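Local atomic coordinates of YkuI protein (Bacillus subtilis, PDB entry 2BAS), a protein that binds the bacterial second messenger cyclic di-GMP through its EAL domain and probably hydrolyses it as a phosphodiesterase. Residues L196-Q201 against L230-I235. Numbering follows the deposited sequence.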
loop_
_atom_site.group_PDB
_atom_site.type_symbol
_atom_site.label_atom_id
_atom_site.label_comp_id
_atom_site.label_asym_id
_atom_site.label_seq_id
_atom_site.Cartn_x
_atom_site.Cartn_y
_atom_site.Cartn_z
ATOM N N LEU A 196 0.039 11.856 7.991
ATOM C CA LEU A 196 -1.010 11.610 7.019
ATOM C C LEU A 196 -2.337 11.720 7.742
ATOM O O LEU A 196 -2.558 11.022 8.730
ATOM C CB LEU A 196 -0.858 10.206 6.419
ATOM C CG LEU A 196 0.401 9.864 5.632
ATOM C CD1 LEU A 196 0.336 8.412 5.170
ATOM C CD2 LEU A 196 0.583 10.804 4.436
ATOM N N LYS A 197 -3.211 12.605 7.282
ATOM C CA LYS A 197 -4.541 12.744 7.888
ATOM C C LYS A 197 -5.566 11.954 7.089
ATOM O O LYS A 197 -5.762 12.196 5.891
ATOM C CB LYS A 197 -4.989 14.197 7.980
ATOM C CG LYS A 197 -4.283 15.030 9.025
ATOM C CD LYS A 197 -5.067 16.318 9.377
ATOM C CE LYS A 197 -6.107 16.093 10.491
ATOM N NZ LYS A 197 -6.576 17.374 11.140
ATOM N N ILE A 198 -6.210 11.007 7.762
ATOM C CA ILE A 198 -7.207 10.141 7.148
ATOM C C ILE A 198 -8.589 10.472 7.712
ATOM O O ILE A 198 -8.790 10.483 8.918
ATOM C CB ILE A 198 -6.827 8.645 7.352
ATOM C CG1 ILE A 198 -5.438 8.372 6.765
ATOM C CG2 ILE A 198 -7.847 7.727 6.717
ATOM C CD1 ILE A 198 -4.809 7.044 7.185
ATOM N N ASP A 199 -9.515 10.791 6.815
ATOM C CA ASP A 199 -10.905 11.096 7.141
ATOM C C ASP A 199 -11.684 9.784 7.180
ATOM O O ASP A 199 -11.455 8.904 6.355
ATOM C CB ASP A 199 -11.472 12.032 6.068
ATOM C CG ASP A 199 -12.995 12.137 6.103
ATOM O OD1 ASP A 199 -13.587 12.121 7.205
ATOM O OD2 ASP A 199 -13.603 12.253 5.014
ATOM N N LEU A 200 -12.605 9.646 8.125
ATOM C CA LEU A 200 -13.341 8.389 8.257
ATOM C C LEU A 200 -14.849 8.514 8.027
ATOM O O LEU A 200 -15.612 7.608 8.382
ATOM C CB LEU A 200 -13.040 7.718 9.602
ATOM C CG LEU A 200 -11.596 7.281 9.874
ATOM C CD1 LEU A 200 -11.488 6.721 11.282
ATOM C CD2 LEU A 200 -11.108 6.262 8.845
ATOM N N GLN A 201 -15.272 9.633 7.440
ATOM C CA GLN A 201 -16.666 9.817 7.044
ATOM C C GLN A 201 -17.016 8.782 5.984
ATOM O O GLN A 201 -18.094 8.182 6.016
ATOM C CB GLN A 201 -16.884 11.212 6.461
ATOM C CG GLN A 201 -16.976 12.338 7.473
ATOM C CD GLN A 201 -16.806 13.707 6.827
ATOM O OE1 GLN A 201 -15.809 13.960 6.141
ATOM N NE2 GLN A 201 -17.774 14.598 7.048
ATOM N N LEU A 230 -0.040 8.298 11.322
ATOM C CA LEU A 230 -1.400 8.416 10.838
ATOM C C LEU A 230 -2.256 9.159 11.847
ATOM O O LEU A 230 -2.299 8.809 13.029
ATOM C CB LEU A 230 -2.016 7.034 10.588
ATOM C CG LEU A 230 -1.254 6.071 9.679
ATOM C CD1 LEU A 230 -1.911 4.702 9.725
ATOM C CD2 LEU A 230 -1.176 6.588 8.242
ATOM N N LEU A 231 -2.941 10.186 11.359
ATOM C CA LEU A 231 -3.934 10.910 12.138
ATOM C C LEU A 231 -5.333 10.644 11.565
ATOM O O LEU A 231 -5.641 11.034 10.430
ATOM C CB LEU A 231 -3.605 12.401 12.122
ATOM C CG LEU A 231 -4.583 13.441 12.668
ATOM C CD1 LEU A 231 -5.240 13.010 13.947
ATOM C CD2 LEU A 231 -3.849 14.762 12.869
ATOM N N TYR A 232 -6.169 9.952 12.331
ATOM C CA TYR A 232 -7.539 9.709 11.899
ATOM C C TYR A 232 -8.409 10.812 12.431
ATOM O O TYR A 232 -8.498 10.994 13.638
ATOM C CB TYR A 232 -8.046 8.356 12.383
ATOM C CG TYR A 232 -7.390 7.194 11.691
ATOM C CD1 TYR A 232 -6.153 6.730 12.100
ATOM C CD2 TYR A 232 -8.001 6.562 10.621
ATOM C CE1 TYR A 232 -5.549 5.664 11.464
ATOM C CE2 TYR A 232 -7.399 5.491 9.986
ATOM C CZ TYR A 232 -6.177 5.055 10.413
ATOM O OH TYR A 232 -5.556 4.007 9.788
ATOM N N GLU A 233 -9.023 11.560 11.519
ATOM C CA GLU A 233 -9.939 12.649 11.864
ATOM C C GLU A 233 -11.386 12.293 11.506
ATOM O O GLU A 233 -11.647 11.253 10.900
ATOM C CB GLU A 233 -9.512 13.973 11.198
ATOM C CG GLU A 233 -9.632 14.022 9.688
ATOM C CD GLU A 233 -9.551 15.438 9.130
ATOM O OE1 GLU A 233 -10.474 16.255 9.379
ATOM O OE2 GLU A 233 -8.564 15.735 8.417
ATOM N N ASP A 234 -12.310 13.182 11.872
ATOM C CA ASP A 234 -13.755 12.980 11.712
ATOM C C ASP A 234 -14.271 11.694 12.370
ATOM O O ASP A 234 -15.125 11.005 11.816
ATOM C CB ASP A 234 -14.176 13.064 10.240
ATOM C CG ASP A 234 -14.222 14.499 9.715
ATOM O OD1 ASP A 234 -14.506 15.437 10.498
ATOM O OD2 ASP A 234 -13.983 14.692 8.502
ATOM N N ILE A 235 -13.732 11.378 13.545
ATOM C CA ILE A 235 -14.210 10.268 14.358
ATOM C C ILE A 235 -15.452 10.739 15.111
ATOM O O ILE A 235 -15.381 11.612 15.979
ATOM C CB ILE A 235 -13.142 9.790 15.361
ATOM C CG1 ILE A 235 -11.944 9.197 14.623
ATOM C CG2 ILE A 235 -13.721 8.752 16.303
ATOM C CD1 ILE A 235 -10.700 9.101 15.458
#
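Three backbone hydrogen bonds join Leu196-Asp199 to Leu230-Glu233 as neighbouring parallel strands. Leu231 N reaches Leu196 O at 2.8 Å, Ile198 N gives to Leu231 O at 2.7 Å, and Glu233 N returns to Ile198 O. One residue past the end of the first strand, Leu200 N makes a weak bond to Glu233 O. On the face bearing Lys197, Leu231 and Glu233, the lysine chain runs alongside Leu231, its CE 3.5 Å from Leu231 CD2. It bends at chi3 (87°) and crosses the Glu233 side chain almost perpendicularly, making a long salt bridge of 3.7 Å between Lys197 NZ and Glu233 OE2. The ammonium is gripped more firmly by Glu146, in a salt bridge, and by Gln253, in a hydrogen bond. An alanine at Lys197 would remove this positive centre and is likely to leave Glu146 and Glu233 without their shared counter-charge, while uncovering one flank of Leu231. At the strand ends, the carboxylates of Asp199 and Asp234 lie close together without a bond between them. Asp199 OD1 accepts from Gln201 N, approached from above the carboxylate plane, and so forms an Asx turn. The other face is apolar: Leu230 CD2 touches both Leu196 CD1 and Ile198 CD1, and Ile198 lies beside the Tyr232 ring. Leu200 CG meets that ring at its edge, in plane, with Leu200 CD1 3.6 Å from Tyr232 CD2. Helices 211-226 and 238-246 cover this side, and Tyr232 OH hydrogen-bonds to Asn247 O. The two strands, linked through helix 211-226, form a beta-alpha-beta crossover of the EAL barrel. Its helix-facing side is apolar; on the other, Lys197 and Glu233, with Glu57 at a long, weak ion pair from the lysine and Asp176 close to Glu233, are consistent with the substrate and metal pocket of EAL domains.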